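Local coordinates for protein myosin-17 (PDB 7KFL) that is a plant class XI myosin, a motor that probably carries cargo along actin and recognises it through its globular tail, at residues A[170-182]-A[242-254]. Numbering follows the deposited sequence.
Sequences IRDNLKKEISPLL and VFTQIFSFINVQL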
loop_
_atom_site.group_PDB
_atom_site.type_symbol
_atom_site.label_atom_id
_atom_site.label_comp_id
_atom_site.label_asym_id
_atom_site.label_seq_id
_atom_site.Cartn_x
_atom_site.Cartn_y
_atom_site.Cartn_z
ATOM N N ILE A 170 1.695 -8.286 0.208
ATOM C CA ILE A 170 2.814 -7.446 0.735
ATOM C C ILE A 170 2.210 -6.373 1.650
ATOM O O ILE A 170 2.621 -6.296 2.828
ATOM C CB ILE A 170 3.656 -6.837 -0.409
ATOM C CG1 ILE A 170 4.482 -7.906 -1.130
ATOM C CG2 ILE A 170 4.539 -5.706 0.102
ATOM C CD1 ILE A 170 5.117 -7.439 -2.427
ATOM N N ARG A 171 1.262 -5.593 1.125
ATOM C CA ARG A 171 0.575 -4.487 1.847
ATOM C C ARG A 171 -0.079 -5.027 3.125
ATOM O O ARG A 171 0.136 -4.428 4.191
ATOM C CB ARG A 171 -0.466 -3.825 0.938
ATOM C CG ARG A 171 -1.340 -2.787 1.628
ATOM C CD ARG A 171 -2.578 -2.477 0.811
ATOM N NE ARG A 171 -3.478 -3.621 0.742
ATOM C CZ ARG A 171 -4.514 -3.731 -0.083
ATOM N NH1 ARG A 171 -4.806 -2.759 -0.933
ATOM N NH2 ARG A 171 -5.258 -4.823 -0.054
ATOM N N ASP A 172 -0.857 -6.106 3.018
ATOM C CA ASP A 172 -1.632 -6.685 4.149
ATOM C C ASP A 172 -0.656 -7.282 5.178
ATOM O O ASP A 172 -0.916 -7.115 6.383
ATOM C CB ASP A 172 -2.703 -7.662 3.639
ATOM C CG ASP A 172 -3.871 -6.994 2.916
ATOM O OD1 ASP A 172 -3.939 -5.741 2.913
ATOM O OD2 ASP A 172 -4.711 -7.729 2.352
ATOM N N ASN A 173 0.439 -7.913 4.736
ATOM C CA ASN A 173 1.510 -8.450 5.624
ATOM C C ASN A 173 2.109 -7.316 6.470
ATOM O O ASN A 173 2.338 -7.539 7.679
ATOM C CB ASN A 173 2.631 -9.150 4.847
ATOM C CG ASN A 173 2.288 -10.560 4.414
ATOM O OD1 ASN A 173 1.203 -11.063 4.695
ATOM N ND2 ASN A 173 3.211 -11.206 3.718
ATOM N N LEU A 174 2.365 -6.158 5.851
ATOM C CA LEU A 174 2.906 -4.946 6.523
ATOM C C LEU A 174 1.865 -4.401 7.512
ATOM O O LEU A 174 2.268 -4.047 8.637
ATOM C CB LEU A 174 3.291 -3.910 5.460
ATOM C CG LEU A 174 3.808 -2.563 5.966
ATOM C CD1 LEU A 174 4.859 -2.732 7.051
ATOM C CD2 LEU A 174 4.373 -1.746 4.815
ATOM N N LYS A 175 0.586 -4.355 7.114
ATOM C CA LYS A 175 -0.560 -3.942 7.976
ATOM C C LYS A 175 -0.592 -4.808 9.244
ATOM O O LYS A 175 -0.755 -4.239 10.335
ATOM C CB LYS A 175 -1.898 -4.058 7.236
ATOM C CG LYS A 175 -2.219 -2.924 6.269
ATOM C CD LYS A 175 -3.666 -2.903 5.801
ATOM C CE LYS A 175 -3.924 -1.888 4.704
ATOM N NZ LYS A 175 -5.346 -1.867 4.279
ATOM N N LYS A 176 -0.438 -6.127 9.097
ATOM C CA LYS A 176 -0.495 -7.122 10.204
ATOM C C LYS A 176 0.689 -6.918 11.159
ATOM O O LYS A 176 0.533 -7.218 12.361
ATOM C CB LYS A 176 -0.495 -8.541 9.627
ATOM C CG LYS A 176 -0.496 -9.678 10.642
ATOM C CD LYS A 176 0.056 -10.972 10.074
ATOM C CE LYS A 176 -0.794 -12.186 10.386
ATOM N NZ LYS A 176 -0.507 -13.305 9.454
ATOM N N GLU A 177 1.830 -6.448 10.646
ATOM C CA GLU A 177 3.087 -6.283 11.425
ATOM C C GLU A 177 3.012 -5.011 12.282
ATOM O O GLU A 177 3.474 -5.070 13.440
ATOM C CB GLU A 177 4.298 -6.249 10.491
ATOM C CG GLU A 177 5.610 -6.518 11.205
ATOM C CD GLU A 177 6.825 -6.589 10.297
ATOM O OE1 GLU A 177 6.852 -7.473 9.412
ATOM O OE2 GLU A 177 7.735 -5.749 10.468
ATOM N N ILE A 178 2.464 -3.915 11.744
ATOM C CA ILE A 178 2.415 -2.584 12.428
ATOM C C ILE A 178 1.081 -2.414 13.166
ATOM O O ILE A 178 0.941 -1.391 13.865
ATOM C CB ILE A 178 2.683 -1.418 11.452
ATOM C CG1 ILE A 178 1.530 -1.185 10.473
ATOM C CG2 ILE A 178 4.011 -1.620 10.733
ATOM C CD1 ILE A 178 1.749 -0.022 9.534
ATOM N N SER A 179 0.149 -3.366 13.032
ATOM C CA SER A 179 -1.175 -3.342 13.713
ATOM C C SER A 179 -0.981 -3.435 15.227
ATOM O O SER A 179 -1.526 -2.613 15.960
ATOM C CB SER A 179 -2.103 -4.420 13.186
ATOM O OG SER A 179 -3.430 -4.230 13.659
ATOM N N PRO A 180 -0.199 -4.411 15.754
ATOM C CA PRO A 180 0.034 -4.515 17.196
ATOM C C PRO A 180 0.793 -3.317 17.792
ATOM O O PRO A 180 0.574 -3.018 18.952
ATOM C CB PRO A 180 0.880 -5.791 17.356
ATOM C CG PRO A 180 0.680 -6.547 16.063
ATOM C CD PRO A 180 0.491 -5.475 15.011
ATOM N N LEU A 181 1.655 -2.669 16.997
ATOM C CA LEU A 181 2.471 -1.496 17.423
ATOM C C LEU A 181 1.556 -0.280 17.604
ATOM O O LEU A 181 1.710 0.431 18.617
ATOM C CB LEU A 181 3.560 -1.210 16.382
ATOM C CG LEU A 181 4.518 -2.361 16.073
ATOM C CD1 LEU A 181 5.535 -1.939 15.023
ATOM C CD2 LEU A 181 5.223 -2.850 17.329
ATOM N N LEU A 182 0.642 -0.052 16.656
ATOM C CA LEU A 182 -0.428 0.977 16.764
ATOM C C LEU A 182 -1.337 0.604 17.942
ATOM O O LEU A 182 -1.729 1.514 18.702
ATOM C CB LEU A 182 -1.197 1.050 15.441
ATOM C CG LEU A 182 -0.391 1.552 14.242
ATOM C CD1 LEU A 182 -1.126 1.282 12.938
ATOM C CD2 LEU A 182 -0.074 3.033 14.378
ATOM N N VAL A 242 1.749 1.283 -2.194
ATOM C CA VAL A 242 1.756 0.419 -0.972
ATOM C C VAL A 242 1.765 1.321 0.266
ATOM O O VAL A 242 0.855 1.186 1.106
ATOM C CB VAL A 242 2.949 -0.559 -0.945
ATOM C CG1 VAL A 242 2.978 -1.379 0.337
ATOM C CG2 VAL A 242 2.961 -1.490 -2.145
ATOM N N PHE A 243 2.751 2.216 0.366
ATOM C CA PHE A 243 3.009 3.039 1.578
ATOM C C PHE A 243 1.894 4.078 1.749
ATOM O O PHE A 243 1.487 4.304 2.909
ATOM C CB PHE A 243 4.419 3.636 1.534
ATOM C CG PHE A 243 5.497 2.626 1.836
ATOM C CD1 PHE A 243 5.572 2.033 3.088
ATOM C CD2 PHE A 243 6.418 2.248 0.871
ATOM C CE1 PHE A 243 6.548 1.090 3.371
ATOM C CE2 PHE A 243 7.395 1.307 1.157
ATOM C CZ PHE A 243 7.459 0.731 2.407
ATOM N N THR A 244 1.395 4.655 0.648
ATOM C CA THR A 244 0.238 5.594 0.645
ATOM C C THR A 244 -0.986 4.880 1.231
ATOM O O THR A 244 -1.666 5.484 2.074
ATOM C CB THR A 244 -0.045 6.150 -0.756
ATOM O OG1 THR A 244 1.138 6.795 -1.229
ATOM C CG2 THR A 244 -1.192 7.135 -0.778
ATOM N N GLN A 245 -1.237 3.636 0.813
ATOM C CA GLN A 245 -2.363 2.796 1.312
ATOM C C GLN A 245 -2.117 2.401 2.776
ATOM O O GLN A 245 -3.108 2.236 3.509
ATOM C CB GLN A 245 -2.555 1.562 0.426
ATOM C CG GLN A 245 -3.136 1.887 -0.944
ATOM C CD GLN A 245 -3.820 0.707 -1.593
ATOM O OE1 GLN A 245 -3.419 -0.444 -1.422
ATOM N NE2 GLN A 245 -4.863 0.987 -2.357
ATOM N N ILE A 246 -0.854 2.254 3.188
ATOM C CA ILE A 246 -0.466 1.851 4.575
ATOM C C ILE A 246 -0.615 3.052 5.520
ATOM O O ILE A 246 -1.070 2.844 6.661
ATOM C CB ILE A 246 0.958 1.261 4.595
ATOM C CG1 ILE A 246 0.994 -0.122 3.941
ATOM C CG2 ILE A 246 1.523 1.224 6.009
ATOM C CD1 ILE A 246 0.448 -1.231 4.813
ATOM N N PHE A 247 -0.229 4.254 5.081
ATOM C CA PHE A 247 -0.363 5.506 5.872
ATOM C C PHE A 247 -1.852 5.840 6.026
ATOM O O PHE A 247 -2.244 6.337 7.104
ATOM C CB PHE A 247 0.454 6.645 5.256
ATOM C CG PHE A 247 1.861 6.747 5.791
ATOM C CD1 PHE A 247 2.747 5.688 5.663
ATOM C CD2 PHE A 247 2.301 7.897 6.430
ATOM C CE1 PHE A 247 4.040 5.778 6.158
ATOM C CE2 PHE A 247 3.595 7.988 6.923
ATOM C CZ PHE A 247 4.462 6.927 6.787
ATOM N N SER A 248 -2.651 5.556 4.993
ATOM C CA SER A 248 -4.139 5.544 5.039
ATOM C C SER A 248 -4.605 4.720 6.247
ATOM O O SER A 248 -5.388 5.248 7.055
ATOM C CB SER A 248 -4.723 5.024 3.746
ATOM O OG SER A 248 -5.879 4.235 3.983
ATOM N N PHE A 249 -4.116 3.483 6.372
ATOM C CA PHE A 249 -4.421 2.544 7.486
ATOM C C PHE A 249 -4.022 3.176 8.828
ATOM O O PHE A 249 -4.831 3.134 9.776
ATOM C CB PHE A 249 -3.723 1.202 7.246
ATOM C CG PHE A 249 -3.711 0.263 8.424
ATOM C CD1 PHE A 249 -4.840 -0.469 8.760
ATOM C CD2 PHE A 249 -2.564 0.096 9.185
ATOM C CE1 PHE A 249 -4.824 -1.341 9.839
ATOM C CE2 PHE A 249 -2.552 -0.775 10.264
ATOM C CZ PHE A 249 -3.681 -1.493 10.588
ATOM N N ILE A 250 -2.816 3.744 8.912
ATOM C CA ILE A 250 -2.284 4.396 10.149
ATOM C C ILE A 250 -3.209 5.558 10.524
ATOM O O ILE A 250 -3.618 5.636 11.701
ATOM C CB ILE A 250 -0.822 4.850 9.957
ATOM C CG1 ILE A 250 0.136 3.655 9.992
ATOM C CG2 ILE A 250 -0.435 5.908 10.983
ATOM C CD1 ILE A 250 1.516 3.953 9.453
ATOM N N ASN A 251 -3.521 6.419 9.553
ATOM C CA ASN A 251 -4.396 7.610 9.721
ATOM C C ASN A 251 -5.733 7.185 10.336
ATOM O O ASN A 251 -6.218 7.891 11.234
ATOM C CB ASN A 251 -4.643 8.320 8.389
ATOM C CG ASN A 251 -5.565 9.507 8.542
ATOM O OD1 ASN A 251 -5.187 10.518 9.127
ATOM N ND2 ASN A 251 -6.779 9.386 8.030
ATOM N N VAL A 252 -6.293 6.076 9.847
ATOM C CA VAL A 252 -7.616 5.516 10.254
ATOM C C VAL A 252 -7.530 5.040 11.708
ATOM O O VAL A 252 -8.379 5.457 12.510
ATOM C CB VAL A 252 -8.039 4.379 9.301
ATOM C CG1 VAL A 252 -9.164 3.525 9.868
ATOM C CG2 VAL A 252 -8.419 4.926 7.935
ATOM N N GLN A 253 -6.544 4.198 12.025
ATOM C CA GLN A 253 -6.385 3.550 13.356
ATOM C C GLN A 253 -6.241 4.619 14.448
ATOM O O GLN A 253 -6.898 4.477 15.498
ATOM C CB GLN A 253 -5.181 2.606 13.343
ATOM C CG GLN A 253 -5.390 1.373 12.476
ATOM C CD GLN A 253 -6.537 0.530 12.973
ATOM O OE1 GLN A 253 -6.639 0.227 14.160
ATOM N NE2 GLN A 253 -7.420 0.148 12.066
ATOM N N LEU A 254 -5.425 5.649 14.201
ATOM C CA LEU A 254 -5.107 6.716 15.188
ATOM C C LEU A 254 -6.281 7.689 15.315
ATOM O O LEU A 254 -6.635 8.029 16.461
ATOM C CB LEU A 254 -3.833 7.451 14.758
ATOM C CG LEU A 254 -2.549 6.622 14.789
ATOM C CD1 LEU A 254 -1.367 7.447 14.300
ATOM C CD2 LEU A 254 -2.279 6.073 16.183
#
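Knobs-into-holes packing joins two long helices of the cargo-binding domain, 150-186 and 236-260, and segment 242-254 lies within the DIL domain; the short segments run at 35° to each other with axes 10.0 Å apart at closest approach. I246 is one knob, set among R171, L174, K175 and I178, its CD1 3.5 Å from K175 CG. F249 is the next: CG lies anti to the backbone N (chi1 168°), which carries the ring to the opposite helix. There K175 CG makes a CH-pi contact over one face, 4.2 Å from the ring centroid, with CD running over the same face; Q253 CG of its own helix lies toward the rim of the opposite face, and S179 OG meets the edge. L182 is a knob in return, its CD1 3.7 Å from F249 CE2. At one end R171 NH1 donates a nearly straight bond (165°) to Q245 OE1, 2.7 Å long, within the guanidinium plane but tilted from the carbonyl plane, while R171 NE bridges to D172 OD1 at 3.1 Å. A leucine in place of R171 would probably cost Q245 OE1 this donor and leave D172 without this charged partner. Q245 NE2 also binds S383 O; helix 205-231 touches L182 and L254, and helix 267-287 packs against I250.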